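Local coordinates for glycosyl transferase family 8 (Streptococcus pneumoniae, PDB 5GVV), which transfers galactose from UDP-galactose to the terminal glucose of already glycosylated serine-rich repeat protein PsrP in the third step of its O-glycosylation, at residues Val281-Ser286 with His305-Thr310; Cys288-Asp293 with Leu349-Lys354; Thr310-Glu315 with Val327-Leu332. All coordinates share one frame; numbering follows the deposited sequence.

Contact 1: residues Val281-Ser286 with His305-Thr310; sequences VNLTNS and HIVAYT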
loop_
_atom_site.group_PDB
_atom_site.type_symbol
_atom_site.label_atom_id
_atom_site.label_comp_id
_atom_site.label_asym_id
_atom_site.label_seq_id
_atom_site.Cartn_x
_atom_site.Cartn_y
_atom_site.Cartn_z
ATOM N N VAL A 281 -16.586 -4.748 -26.794
ATOM C CA VAL A 281 -17.423 -5.080 -25.649
ATOM C C VAL A 281 -18.273 -6.324 -25.900
ATOM O O VAL A 281 -18.738 -6.573 -27.024
ATOM C CB VAL A 281 -18.309 -3.872 -25.241
ATOM C CG1 VAL A 281 -19.247 -3.503 -26.369
ATOM C CG2 VAL A 281 -19.084 -4.161 -23.968
ATOM N N ASN A 282 -18.446 -7.124 -24.854
ATOM C CA ASN A 282 -19.396 -8.229 -24.882
ATOM C C ASN A 282 -20.075 -8.346 -23.530
ATOM O O ASN A 282 -19.456 -8.086 -22.499
ATOM C CB ASN A 282 -18.709 -9.550 -25.235
ATOM C CG ASN A 282 -19.620 -10.752 -25.028
ATOM O OD1 ASN A 282 -19.504 -11.468 -24.032
ATOM N ND2 ASN A 282 -20.545 -10.965 -25.960
ATOM N N LEU A 283 -21.348 -8.723 -23.541
ATOM C CA LEU A 283 -22.097 -8.972 -22.319
ATOM C C LEU A 283 -22.416 -10.457 -22.272
ATOM O O LEU A 283 -23.071 -10.985 -23.176
ATOM C CB LEU A 283 -23.396 -8.156 -22.321
ATOM C CG LEU A 283 -24.457 -8.470 -21.264
ATOM C CD1 LEU A 283 -24.063 -7.928 -19.900
ATOM C CD2 LEU A 283 -25.809 -7.907 -21.686
ATOM N N THR A 284 -21.949 -11.138 -21.231
ATOM C CA THR A 284 -22.194 -12.569 -21.094
ATOM C C THR A 284 -22.857 -12.871 -19.759
ATOM O O THR A 284 -22.712 -12.112 -18.801
ATOM C CB THR A 284 -20.876 -13.368 -21.171
ATOM O OG1 THR A 284 -21.145 -14.768 -21.017
ATOM C CG2 THR A 284 -19.915 -12.926 -20.071
ATOM N N ASN A 285 -23.593 -13.973 -19.689
ATOM C CA ASN A 285 -24.027 -14.484 -18.397
ATOM C C ASN A 285 -23.371 -15.837 -18.144
ATOM O O ASN A 285 -23.484 -16.412 -17.057
ATOM C CB ASN A 285 -25.552 -14.587 -18.322
ATOM C CG ASN A 285 -26.065 -14.566 -16.894
ATOM O OD1 ASN A 285 -26.542 -15.576 -16.375
ATOM N ND2 ASN A 285 -25.951 -13.410 -16.245
ATOM N N SER A 286 -22.663 -16.325 -19.160
ATOM C CA SER A 286 -22.028 -17.639 -19.109
ATOM C C SER A 286 -20.509 -17.532 -19.011
ATOM O O SER A 286 -19.936 -16.473 -19.264
ATOM C CB SER A 286 -22.413 -18.452 -20.346
ATOM O OG SER A 286 -22.012 -17.796 -21.541
ATOM N N HIS A 305 -13.746 -5.420 -23.266
ATOM C CA HIS A 305 -14.515 -5.250 -22.046
ATOM C C HIS A 305 -15.545 -6.365 -21.973
ATOM O O HIS A 305 -16.435 -6.451 -22.826
ATOM C CB HIS A 305 -15.202 -3.878 -22.034
ATOM C CG HIS A 305 -14.263 -2.733 -22.247
ATOM N ND1 HIS A 305 -13.799 -1.943 -21.212
ATOM C CD2 HIS A 305 -13.691 -2.245 -23.373
ATOM C CE1 HIS A 305 -12.981 -1.024 -21.696
ATOM N NE2 HIS A 305 -12.901 -1.184 -23.005
ATOM N N ILE A 306 -15.414 -7.229 -20.971
ATOM C CA ILE A 306 -16.347 -8.339 -20.801
ATOM C C ILE A 306 -17.199 -8.087 -19.566
ATOM O O ILE A 306 -16.681 -8.035 -18.446
ATOM C CB ILE A 306 -15.620 -9.692 -20.675
ATOM C CG1 ILE A 306 -14.613 -9.868 -21.814
ATOM C CG2 ILE A 306 -16.628 -10.839 -20.681
ATOM C CD1 ILE A 306 -15.235 -9.737 -23.205
ATOM N N VAL A 307 -18.503 -7.915 -19.777
ATOM C CA VAL A 307 -19.413 -7.510 -18.714
ATOM C C VAL A 307 -20.352 -8.661 -18.372
ATOM O O VAL A 307 -20.736 -9.431 -19.248
ATOM C CB VAL A 307 -20.230 -6.280 -19.158
ATOM C CG1 VAL A 307 -21.097 -5.751 -18.028
ATOM C CG2 VAL A 307 -19.292 -5.185 -19.654
ATOM N N ALA A 308 -20.694 -8.797 -17.093
ATOM C CA ALA A 308 -21.712 -9.748 -16.662
ATOM C C ALA A 308 -22.541 -9.089 -15.575
ATOM O O ALA A 308 -22.083 -8.135 -14.943
ATOM C CB ALA A 308 -21.081 -11.031 -16.148
ATOM N N TYR A 309 -23.753 -9.590 -15.361
ATOM C CA TYR A 309 -24.646 -9.037 -14.348
ATOM C C TYR A 309 -24.564 -9.865 -13.068
ATOM O O TYR A 309 -25.338 -9.661 -12.135
ATOM C CB TYR A 309 -26.095 -9.039 -14.854
ATOM C CG TYR A 309 -26.394 -8.066 -15.982
ATOM C CD1 TYR A 309 -25.544 -7.003 -16.263
ATOM C CD2 TYR A 309 -27.537 -8.215 -16.766
ATOM C CE1 TYR A 309 -25.824 -6.113 -17.295
ATOM C CE2 TYR A 309 -27.824 -7.332 -17.797
ATOM C CZ TYR A 309 -26.965 -6.285 -18.056
ATOM O OH TYR A 309 -27.253 -5.404 -19.079
ATOM N N THR A 310 -23.618 -10.795 -13.024
ATOM C CA THR A 310 -23.551 -11.757 -11.929
ATOM C C THR A 310 -22.104 -12.151 -11.662
ATOM O O THR A 310 -21.189 -11.619 -12.298
ATOM C CB THR A 310 -24.376 -13.021 -12.276
ATOM O OG1 THR A 310 -24.234 -14.002 -11.239
ATOM C CG2 THR A 310 -23.897 -13.609 -13.585
HETATM O O HOH W 1 -24.620 -11.487 -16.810
#

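Contact 2: residues Cys288-Asp293 with Leu349-Lys354; sequences CVEKID and LNHDRK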
loop_
_atom_site.group_PDB
_atom_site.type_symbol
_atom_site.label_atom_id
_atom_site.label_comp_id
_atom_site.label_asym_id
_atom_site.label_seq_id
_atom_site.Cartn_x
_atom_site.Cartn_y
_atom_site.Cartn_z
ATOM N N CYS A 288 -18.364 -19.249 -20.888
ATOM C CA CYS A 288 -17.710 -19.367 -22.186
ATOM C C CYS A 288 -17.999 -18.212 -23.131
ATOM O O CYS A 288 -19.085 -18.106 -23.712
ATOM C CB CYS A 288 -18.030 -20.694 -22.870
ATOM S SG CYS A 288 -16.938 -21.020 -24.287
ATOM N N VAL A 289 -17.006 -17.340 -23.259
ATOM C CA VAL A 289 -16.985 -16.321 -24.292
ATOM C C VAL A 289 -16.081 -16.908 -25.373
ATOM O O VAL A 289 -14.908 -17.184 -25.116
ATOM C CB VAL A 289 -16.422 -14.998 -23.741
ATOM C CG1 VAL A 289 -16.432 -13.917 -24.801
ATOM C CG2 VAL A 289 -17.232 -14.552 -22.529
ATOM N N GLU A 290 -16.642 -17.138 -26.561
ATOM C CA GLU A 290 -15.954 -17.890 -27.612
ATOM C C GLU A 290 -14.622 -17.290 -28.038
ATOM O O GLU A 290 -14.568 -16.158 -28.517
ATOM C CB GLU A 290 -16.861 -18.065 -28.837
ATOM C CG GLU A 290 -16.249 -18.912 -29.947
ATOM C CD GLU A 290 -16.172 -20.381 -29.585
ATOM O OE1 GLU A 290 -17.094 -20.870 -28.898
ATOM O OE2 GLU A 290 -15.192 -21.047 -29.986
ATOM N N LYS A 291 -13.555 -18.061 -27.840
ATOM C CA LYS A 291 -12.213 -17.696 -28.291
ATOM C C LYS A 291 -11.643 -16.418 -27.670
ATOM O O LYS A 291 -10.697 -15.847 -28.219
ATOM C CB LYS A 291 -12.180 -17.586 -29.821
ATOM C CG LYS A 291 -12.390 -18.903 -30.534
ATOM C CD LYS A 291 -11.263 -19.868 -30.227
ATOM C CE LYS A 291 -11.403 -21.159 -31.035
ATOM N NZ LYS A 291 -12.664 -21.886 -30.733
ATOM N N ILE A 292 -12.185 -15.984 -26.532
ATOM C CA ILE A 292 -11.745 -14.722 -25.921
ATOM C C ILE A 292 -10.257 -14.705 -25.532
ATOM O O ILE A 292 -9.575 -13.687 -25.704
ATOM C CB ILE A 292 -12.644 -14.298 -24.716
ATOM C CG1 ILE A 292 -12.279 -12.891 -24.238
ATOM C CG2 ILE A 292 -12.539 -15.289 -23.566
ATOM C CD1 ILE A 292 -12.372 -11.842 -25.330
ATOM N N ASP A 293 -9.747 -15.828 -25.029
ATOM C CA ASP A 293 -8.335 -15.906 -24.662
ATOM C C ASP A 293 -7.459 -15.738 -25.900
ATOM O O ASP A 293 -6.480 -14.987 -25.895
ATOM C CB ASP A 293 -8.025 -17.242 -23.986
ATOM C CG ASP A 293 -8.782 -17.427 -22.687
ATOM O OD1 ASP A 293 -10.019 -17.604 -22.738
ATOM O OD2 ASP A 293 -8.137 -17.399 -21.618
ATOM N N LEU A 349 -20.149 -12.887 -28.589
ATOM C CA LEU A 349 -19.367 -14.111 -28.417
ATOM C C LEU A 349 -19.910 -15.050 -27.339
ATOM O O LEU A 349 -19.388 -16.152 -27.160
ATOM C CB LEU A 349 -17.916 -13.763 -28.085
ATOM C CG LEU A 349 -17.213 -12.768 -29.001
ATOM C CD1 LEU A 349 -15.782 -12.526 -28.543
ATOM C CD2 LEU A 349 -17.246 -13.252 -30.428
ATOM N N ASN A 350 -20.942 -14.616 -26.623
ATOM C CA ASN A 350 -21.464 -15.388 -25.494
ATOM C C ASN A 350 -22.410 -16.508 -25.927
ATOM O O ASN A 350 -23.198 -16.337 -26.854
ATOM C CB ASN A 350 -22.161 -14.461 -24.496
ATOM C CG ASN A 350 -23.225 -13.608 -25.148
ATOM O OD1 ASN A 350 -22.955 -12.892 -26.113
ATOM N ND2 ASN A 350 -24.449 -13.690 -24.636
ATOM N N HIS A 351 -22.346 -17.637 -25.225
ATOM C CA HIS A 351 -23.028 -18.858 -25.645
ATOM C C HIS A 351 -24.469 -19.060 -25.157
ATOM O O HIS A 351 -25.260 -19.716 -25.835
ATOM C CB HIS A 351 -22.178 -20.084 -25.289
ATOM C CG HIS A 351 -21.180 -20.455 -26.345
ATOM N ND1 HIS A 351 -21.514 -21.184 -27.464
ATOM C CD2 HIS A 351 -19.853 -20.196 -26.445
ATOM C CE1 HIS A 351 -20.442 -21.361 -28.210
ATOM N NE2 HIS A 351 -19.418 -20.771 -27.619
ATOM N N ASP A 352 -24.832 -18.524 -23.998
ATOM C CA ASP A 352 -26.188 -18.778 -23.515
ATOM C C ASP A 352 -27.213 -17.816 -24.111
ATOM O O ASP A 352 -26.906 -17.075 -25.050
ATOM C CB ASP A 352 -26.262 -18.781 -21.989
ATOM C CG ASP A 352 -27.205 -19.849 -21.463
ATOM O OD1 ASP A 352 -28.436 -19.620 -21.473
ATOM O OD2 ASP A 352 -26.715 -20.925 -21.057
ATOM N N ARG A 353 -28.433 -17.848 -23.578
ATOM C CA ARG A 353 -29.522 -17.041 -24.120
ATOM C C ARG A 353 -29.190 -15.560 -24.129
ATOM O O ARG A 353 -28.663 -15.019 -23.158
ATOM C CB ARG A 353 -30.830 -17.286 -23.368
ATOM C CG ARG A 353 -31.653 -18.432 -23.945
ATOM C CD ARG A 353 -33.015 -18.524 -23.275
ATOM N NE ARG A 353 -32.886 -18.802 -21.850
ATOM C CZ ARG A 353 -32.752 -20.021 -21.336
ATOM N NH1 ARG A 353 -32.739 -21.086 -22.131
ATOM N NH2 ARG A 353 -32.636 -20.175 -20.025
ATOM N N LYS A 354 -29.500 -14.917 -25.246
ATOM C CA LYS A 354 -29.094 -13.538 -25.469
ATOM C C LYS A 354 -29.882 -12.537 -24.635
ATOM O O LYS A 354 -31.080 -12.701 -24.401
ATOM C CB LYS A 354 -29.217 -13.190 -26.950
ATOM C CG LYS A 354 -28.414 -14.101 -27.859
ATOM C CD LYS A 354 -26.930 -14.029 -27.548
ATOM C CE LYS A 354 -26.134 -14.865 -28.540
ATOM N NZ LYS A 354 -24.662 -14.777 -28.315
#

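Contact 3: residues Thr310-Glu315 with Val327-Leu332; sequences TNMANE and VYPNSL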
loop_
_atom_site.group_PDB
_atom_site.type_symbol
_atom_site.label_atom_id
_atom_site.label_comp_id
_atom_site.label_asym_id
_atom_site.label_seq_id
_atom_site.Cartn_x
_atom_site.Cartn_y
_atom_site.Cartn_z
ATOM N N THR A 310 -23.618 -10.795 -13.024
ATOM C CA THR A 310 -23.551 -11.757 -11.929
ATOM C C THR A 310 -22.104 -12.151 -11.662
ATOM O O THR A 310 -21.189 -11.619 -12.298
ATOM C CB THR A 310 -24.376 -13.021 -12.276
ATOM O OG1 THR A 310 -24.234 -14.002 -11.239
ATOM C CG2 THR A 310 -23.897 -13.609 -13.585
ATOM N N ASN A 311 -21.896 -13.072 -10.720
ATOM C CA ASN A 311 -20.560 -13.604 -10.452
ATOM C C ASN A 311 -19.987 -14.278 -11.694
ATOM O O ASN A 311 -20.734 -14.830 -12.498
ATOM C CB ASN A 311 -20.597 -14.615 -9.305
ATOM C CG ASN A 311 -20.751 -13.959 -7.951
ATOM O OD1 ASN A 311 -20.135 -12.933 -7.673
ATOM N ND2 ASN A 311 -21.579 -14.550 -7.098
HETATM N N MSE A 312 -18.667 -14.244 -11.847
HETATM C CA MSE A 312 -18.038 -14.835 -13.025
HETATM C C MSE A 312 -17.224 -16.070 -12.668
HETATM O O MSE A 312 -16.670 -16.172 -11.572
HETATM C CB MSE A 312 -17.146 -13.816 -13.738
HETATM C CG MSE A 312 -17.884 -12.743 -14.537
HETATM SE SE MSE A 312 -16.550 -11.522 -15.248
HETATM C CE MSE A 312 -17.638 -10.478 -16.481
ATOM N N ALA A 313 -17.151 -17.006 -13.609
ATOM C CA ALA A 313 -16.362 -18.219 -13.431
ATOM C C ALA A 313 -14.869 -17.919 -13.524
ATOM O O ALA A 313 -14.471 -16.880 -14.052
ATOM C CB ALA A 313 -16.754 -19.255 -14.463
ATOM N N ASN A 314 -14.051 -18.838 -13.016
ATOM C CA ASN A 314 -12.603 -18.669 -13.029
ATOM C C ASN A 314 -12.049 -18.451 -14.434
ATOM O O ASN A 314 -11.071 -17.726 -14.609
ATOM C CB ASN A 314 -11.910 -19.869 -12.379
ATOM C CG ASN A 314 -12.044 -19.880 -10.869
ATOM O OD1 ASN A 314 -12.389 -18.871 -10.255
ATOM N ND2 ASN A 314 -11.764 -21.028 -10.260
ATOM N N GLU A 315 -12.674 -19.083 -15.426
ATOM C CA GLU A 315 -12.261 -18.936 -16.819
ATOM C C GLU A 315 -12.243 -17.472 -17.255
ATOM O O GLU A 315 -11.358 -17.057 -18.010
ATOM C CB GLU A 315 -13.177 -19.744 -17.749
ATOM C CG GLU A 315 -12.914 -21.248 -17.753
ATOM C CD GLU A 315 -13.539 -21.967 -16.567
ATOM O OE1 GLU A 315 -14.307 -21.332 -15.814
ATOM O OE2 GLU A 315 -13.267 -23.175 -16.396
ATOM N N VAL A 327 -12.658 -7.022 -17.103
ATOM C CA VAL A 327 -13.703 -7.960 -16.735
ATOM C C VAL A 327 -14.568 -7.313 -15.638
ATOM O O VAL A 327 -14.035 -6.808 -14.646
ATOM C CB VAL A 327 -13.016 -9.258 -16.262
ATOM C CG1 VAL A 327 -13.643 -9.822 -15.010
ATOM C CG2 VAL A 327 -12.965 -10.288 -17.396
ATOM N N TYR A 328 -15.889 -7.286 -15.828
ATOM C CA TYR A 328 -16.770 -6.571 -14.905
ATOM C C TYR A 328 -17.841 -7.473 -14.301
ATOM O O TYR A 328 -19.008 -7.396 -14.699
ATOM C CB TYR A 328 -17.498 -5.429 -15.617
ATOM C CG TYR A 328 -16.641 -4.429 -16.360
ATOM C CD1 TYR A 328 -16.204 -4.688 -17.656
ATOM C CD2 TYR A 328 -16.318 -3.204 -15.790
ATOM C CE1 TYR A 328 -15.446 -3.767 -18.350
ATOM C CE2 TYR A 328 -15.552 -2.278 -16.475
ATOM C CZ TYR A 328 -15.128 -2.564 -17.757
ATOM O OH TYR A 328 -14.368 -1.650 -18.460
ATOM N N PRO A 329 -17.469 -8.314 -13.326
ATOM C CA PRO A 329 -18.511 -9.154 -12.733
ATOM C C PRO A 329 -19.502 -8.303 -11.939
ATOM O O PRO A 329 -19.142 -7.207 -11.497
ATOM C CB PRO A 329 -17.727 -10.072 -11.790
ATOM C CG PRO A 329 -16.492 -9.276 -11.420
ATOM C CD PRO A 329 -16.161 -8.476 -12.658
ATOM N N ASN A 330 -20.730 -8.791 -11.785
ATOM C CA ASN A 330 -21.726 -8.122 -10.953
ATOM C C ASN A 330 -22.026 -6.684 -11.365
ATOM O O ASN A 330 -22.176 -5.804 -10.516
ATOM C CB ASN A 330 -21.298 -8.180 -9.480
ATOM C CG ASN A 330 -21.271 -9.597 -8.944
ATOM O OD1 ASN A 330 -22.277 -10.305 -8.998
ATOM N ND2 ASN A 330 -20.114 -10.028 -8.447
ATOM N N SER A 331 -22.106 -6.446 -12.671
ATOM C CA SER A 331 -22.444 -5.120 -13.172
ATOM C C SER A 331 -23.957 -5.047 -13.349
ATOM O O SER A 331 -24.679 -5.972 -12.956
ATOM C CB SER A 331 -21.717 -4.854 -14.490
ATOM O OG SER A 331 -21.812 -3.494 -14.874
ATOM N N LEU A 332 -24.442 -3.950 -13.924
ATOM C CA LEU A 332 -25.880 -3.750 -14.106
ATOM C C LEU A 332 -26.136 -3.054 -15.449
ATOM O O LEU A 332 -25.219 -2.454 -16.013
ATOM C CB LEU A 332 -26.456 -2.944 -12.931
ATOM C CG LEU A 332 -26.467 -3.628 -11.557
ATOM C CD1 LEU A 332 -26.624 -2.618 -10.427
ATOM C CD2 LEU A 332 -27.569 -4.668 -11.476
#

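Contact 1: residues Val281-Ser286 with His305-Thr310
Leu-283 and Tyr-309 meet where two neighbouring parallel strands run out, their side chains crossing at about a right angle. The CD1 methyl of Leu-283 lies over one face of the ring, displaced toward its rim and 3.6 Å from Tyr-309 CE1, a CH-pi contact. The same methyl reaches to 4.1 Å from Val-307 CG1, and further back on this face of the sheet Val-281 CG2 stands 4.4 Å from Val-307 CG2. Helix 333-342 packs on both valines.

The other face carries Asn-282 and Ile-306. Ile-306 CD1 rests against Asn-282 CB at 4.0 Å, and beyond it the methyls Thr-284 CG2 and Ile-306 CG2 come within 3.9 Å. In Thr-284, OG1 is anti to the backbone N (chi1 179°), which leaves CG2 between N and the carbonyl carbon and in position to meet the isoleucine.

Between these two faces runs a regular parallel ladder: Asn-282 N to His-305 O, Val-307 N to Asn-282 O and Thr-284 N to Val-307 O are all 2.9 Å. Past Thr-284 the direct ladder stops. A water lies 2.8 Å from Thr-284 O, where it donates; its approaches to Asn-285 ND2 and Tyr-309 N are modelled too short to be trusted. The contact belongs to the beta-alpha-beta unit of strand 278-283, helix 292-298 and strand 302-307, in a parallel sheet away from the UDP site.

Polar groups are tied in from several directions. His-305 uses both ring nitrogens, NE2 with Gln-279 and ND1 with Tyr-328, and Asn-282 ND2 bonds Leu-347 O and Asn-350 OD1. Asn-282 OD1, however, is buried without a partner in the model, so the amide appears to be held by its nitrogen alone, which links strand 278-283 to strand 345-348 and to the loop after it.

Contact 2: residues Cys288-Asp293 with Leu349-Lys354
Val-289 and Leu-349 pack at the C-terminal end of the strands of a parallel sheet with Rossmann-like order, where the loop leading into helix 292-298 meets the loop that follows strand 345-348. A type II beta turn from Val-289 to Ile-292 carries the chain into that helix, with Lys-291 at the N-cap position.

The tight part is buried. Val-289 CG1, anti to the backbone N (chi1 -178°), presses on Leu-349 CB at 3.6 Å, and Leu-349 CD1 lies 3.8 Å from Glu-290 O. Beside them Glu-290 N donates to Leu-349 O at 3.0 Å; the bond is straight at hydrogen, but the donor stands above the carbonyl plane. Phe-372 of strand 369-372 packs on Leu-349 and Glu-290.

The solvent side is that of His-351, an exposed residue that reaches in to the buried Glu-290. Its ring is touched at the edge and not stacked: Cys-288 O lies near the ring plane, 3.5 Å from His-351 CD2, and Cys-288 SG approaches obliquely at 3.7 Å from the same carbon. Within that plane His-351 NE2 donates to Glu-290 OE1 at 2.7 Å, the carboxylate turned 72° from the ring. Asn-374 adds a weak bond to OE1. The second carboxylate oxygen turns to its own segment, where Glu-290 OE2 forms a salt bridge with Lys-291 NZ at 2.8 Å.

Contact 3: residues Thr310-Glu315 with Val327-Leu332
Asn-311 and Asn-330 join their side-chain amides at the surface, between the loop leading into helix 314-317 and the loop leaving strand 325-328. Asn-330 ND2 donates to Asn-311 OD1 at 3.0 Å in a nearly straight bond (169°). The acceptor lies in the amide plane of Asn-330, whereas the donor stands above the carbonyl plane of Asn-311, and the two amide planes are 86° apart. A backbone bond runs beside it: Asn-330 N reaches Thr-310 O at 2.9 Å, again from well above the carbonyl plane. Asn-330 has a left-handed backbone conformation, which bends the chain as it leaves the strand through Pro-329.

The apolar share belongs to Met-312, present as selenomethionine. Extended beyond CG (chi2 177°), it slides past Val-327 in the opposite direction. SE is modelled only 3.4 Å from Val-327 CG1, but the valine is not in a staggered rotamer, so the tightness here is doubtful. The Met-312 chain crosses Pro-329 at about a right angle, with Met-312 CG 3.8 Å from Pro-329 CB. The CE methyl ends over the backbone, 3.7 Å from Tyr-328 N.

On the outer side, Phe-238 of the second subunit packs on Val-327 and Ser-239 of that subunit on Tyr-328, so the strand end meets the dimer partner.

Within its own chain the contact closes the beta-alpha-beta unit of strand 302-307, helix 314-317 and strand 325-328. Leu-317 of the helix packs on both Met-312 and Val-327, while Tyr-328 and Ser-331 lean on Val-307 of the adjoining strand 302-307.

In the fold
All three contacts cluster on and beside the strand ends of the six-stranded parallel sheet, separate from the mixed seven-stranded sheet and away from the UDP and manganese sites. Contact 1 pairs strands 278-283 and 302-307; contact 3 continues to the outermost strand 325-328, its centre about 7 Å from that of contact 1, and the two share Thr-310. Both lie in successive beta-alpha-beta units. Contact 2, centred about 9 Å from contact 1, ties the loop after strand 278-283 to the loop after its other neighbour, 345-348. Along the chain contacts 1 and 2 interleave, and contact 3 falls between the two segments of contact 2. Contact 3 carries the sheet edge to the second subunit.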